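Local coordinates for protein L-ribulose 3-epimerase (Methylomonas sp. DH-1, PDB 7CJ7) that catalyses the manganese-dependent epimerization of ketoses at C3, acting best on L-ribulose and also on D-ribulose, D-allulose and D-fructose, at residues T76-T81 with E91-A96. Sequence-based numbering, arbitrary orientation.
Sequences TDVTST and ELLRKA
Thr76 CG2 of the loop 76-81 lies 3.8 Å from Leu92 CD1 of the helical segment 91-96, the two side chains meeting at about a right angle. Leu92 extends its CG anti to the backbone N (chi1 -167°), and its CD1 thereby meets the threonine; Leu92 also packs on Leu70 and Leu72 of strand 65-72. In a second methyl pair, Val78 CG1 reaches Leu93 CD1 at 4.1 Å, a looser apolar touch at an oblique angle. Helix 125-143 supports this pair, with Ala134 beside Val78 and Leu138 beside Leu93. The hydroxyl of Thr76 is engaged on its own side of the contact: OG1 is hydrogen-bonded to the backbone N of Ser73, and the methyl faces Leu92.

The fold is a TIM barrel of eight parallel strands, and the contact joins the loop that follows strand 65-72 to the helix 83-102 into which it leads. The side chain of Leu93 is about 10 Å from the bound L-sorbose, consistent with a place behind the pocket wall rather than at the sugar.

Polar bonding shapes the loop itself. A type I turn runs from Asp77 to Ser80, with Ser80 N 3.0 Å from Asp77 O. Asp77 OD1 accepts a hydrogen bond from Thr79 N at 3.0 Å, forming an Asx turn. Thr79 OG1 donates a second bond to Asp77 OD1 at 2.6 Å. Both donors approach the same face of the carboxylate, well above its plane. Its other oxygen, OD2, is hydrogen-bonded to Tyr119 OH, giving the buried carboxylate partners at both oxygens and restricting its rotation.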
loop_
_atom_site.group_PDB
_atom_site.type_symbol
_atom_site.label_atom_id
_atom_site.label_comp_id
_atom_site.label_asym_id
_atom_site.label_seq_id
_atom_site.Cartn_x
_atom_site.Cartn_y
_atom_site.Cartn_z
ATOM N N THR A 76 -3.886 -14.127 -17.364
ATOM C CA THR A 76 -4.861 -13.353 -18.176
ATOM C C THR A 76 -4.449 -11.877 -18.292
ATOM O O THR A 76 -5.306 -11.055 -18.647
ATOM C CB THR A 76 -6.270 -13.477 -17.586
ATOM O OG1 THR A 76 -6.228 -13.136 -16.202
ATOM C CG2 THR A 76 -6.855 -14.861 -17.733
ATOM N N ASP A 77 -3.181 -11.557 -18.043
ATOM C CA ASP A 77 -2.672 -10.161 -17.985
ATOM C C ASP A 77 -2.597 -9.555 -19.392
ATOM O O ASP A 77 -1.679 -9.921 -20.132
ATOM C CB ASP A 77 -1.301 -10.138 -17.317
ATOM C CG ASP A 77 -0.758 -8.743 -17.057
ATOM O OD1 ASP A 77 -1.363 -7.769 -17.563
ATOM O OD2 ASP A 77 0.270 -8.644 -16.339
ATOM N N VAL A 78 -3.492 -8.627 -19.727
ATOM C CA VAL A 78 -3.592 -8.020 -21.090
ATOM C C VAL A 78 -2.437 -7.047 -21.360
ATOM O O VAL A 78 -2.360 -6.583 -22.516
ATOM C CB VAL A 78 -4.948 -7.334 -21.319
ATOM C CG1 VAL A 78 -6.067 -8.360 -21.410
ATOM C CG2 VAL A 78 -5.245 -6.254 -20.280
ATOM N N THR A 79 -1.566 -6.774 -20.381
ATOM C CA THR A 79 -0.319 -5.976 -20.574
ATOM C C THR A 79 0.819 -6.876 -21.074
ATOM O O THR A 79 1.839 -6.337 -21.553
ATOM C CB THR A 79 0.146 -5.273 -19.292
ATOM O OG1 THR A 79 0.609 -6.251 -18.356
ATOM C CG2 THR A 79 -0.941 -4.423 -18.673
ATOM N N SER A 80 0.668 -8.194 -20.967
ATOM C CA SER A 80 1.738 -9.173 -21.291
ATOM C C SER A 80 2.251 -9.001 -22.729
ATOM O O SER A 80 1.434 -8.765 -23.641
ATOM C CB SER A 80 1.260 -10.575 -21.081
ATOM O OG SER A 80 2.330 -11.484 -21.273
ATOM N N THR A 81 3.559 -9.194 -22.930
ATOM C CA THR A 81 4.188 -9.254 -24.277
ATOM C C THR A 81 4.063 -10.683 -24.825
ATOM O O THR A 81 4.581 -10.937 -25.912
ATOM C CB THR A 81 5.627 -8.723 -24.246
ATOM O OG1 THR A 81 6.393 -9.501 -23.326
ATOM C CG2 THR A 81 5.692 -7.262 -23.853
ATOM N N GLU A 91 -10.470 -12.954 -23.572
ATOM C CA GLU A 91 -11.527 -13.994 -23.448
ATOM C C GLU A 91 -12.210 -13.863 -22.081
ATOM O O GLU A 91 -13.449 -13.854 -22.043
ATOM C CB GLU A 91 -10.919 -15.373 -23.681
ATOM C CG GLU A 91 -11.883 -16.518 -23.458
ATOM C CD GLU A 91 -11.202 -17.880 -23.506
ATOM O OE1 GLU A 91 -10.380 -18.186 -22.601
ATOM O OE2 GLU A 91 -11.473 -18.622 -24.459
ATOM N N LEU A 92 -11.444 -13.719 -21.000
ATOM C CA LEU A 92 -12.023 -13.513 -19.645
ATOM C C LEU A 92 -12.876 -12.235 -19.651
ATOM O O LEU A 92 -13.991 -12.249 -19.111
ATOM C CB LEU A 92 -10.911 -13.452 -18.597
ATOM C CG LEU A 92 -11.389 -13.554 -17.147
ATOM C CD1 LEU A 92 -10.294 -14.104 -16.247
ATOM C CD2 LEU A 92 -11.867 -12.209 -16.637
ATOM N N LEU A 93 -12.384 -11.144 -20.229
ATOM C CA LEU A 93 -13.120 -9.851 -20.179
ATOM C C LEU A 93 -14.416 -9.946 -21.002
ATOM O O LEU A 93 -15.449 -9.362 -20.583
ATOM C CB LEU A 93 -12.194 -8.740 -20.672
ATOM C CG LEU A 93 -11.034 -8.413 -19.735
ATOM C CD1 LEU A 93 -9.970 -7.603 -20.460
ATOM C CD2 LEU A 93 -11.525 -7.684 -18.483
ATOM N N ARG A 94 -14.392 -10.661 -22.126
ATOM C CA ARG A 94 -15.613 -10.900 -22.940
ATOM C C ARG A 94 -16.627 -11.679 -22.092
ATOM O O ARG A 94 -17.804 -11.292 -22.061
ATOM C CB ARG A 94 -15.261 -11.614 -24.253
ATOM C CG ARG A 94 -14.601 -10.715 -25.296
ATOM C CD ARG A 94 -14.681 -11.340 -26.678
ATOM N NE ARG A 94 -14.053 -12.655 -26.693
ATOM C CZ ARG A 94 -12.764 -12.874 -26.941
ATOM N NH1 ARG A 94 -11.973 -11.862 -27.244
ATOM N NH2 ARG A 94 -12.274 -14.103 -26.907
ATOM N N LYS A 95 -16.183 -12.723 -21.396
ATOM C CA LYS A 95 -17.081 -13.570 -20.571
ATOM C C LYS A 95 -17.678 -12.721 -19.439
ATOM O O LYS A 95 -18.894 -12.858 -19.180
ATOM C CB LYS A 95 -16.337 -14.783 -20.011
ATOM C CG LYS A 95 -17.211 -15.750 -19.224
ATOM C CD LYS A 95 -18.276 -16.426 -20.066
ATOM C CE LYS A 95 -19.219 -17.271 -19.241
ATOM N NZ LYS A 95 -20.311 -17.831 -20.069
ATOM N N ALA A 96 -16.868 -11.871 -18.803
ATOM C CA ALA A 96 -17.310 -10.988 -17.700
ATOM C C ALA A 96 -18.369 -10.024 -18.241
ATOM O O ALA A 96 -19.408 -9.845 -17.586
ATOM C CB ALA A 96 -16.145 -10.257 -17.082
#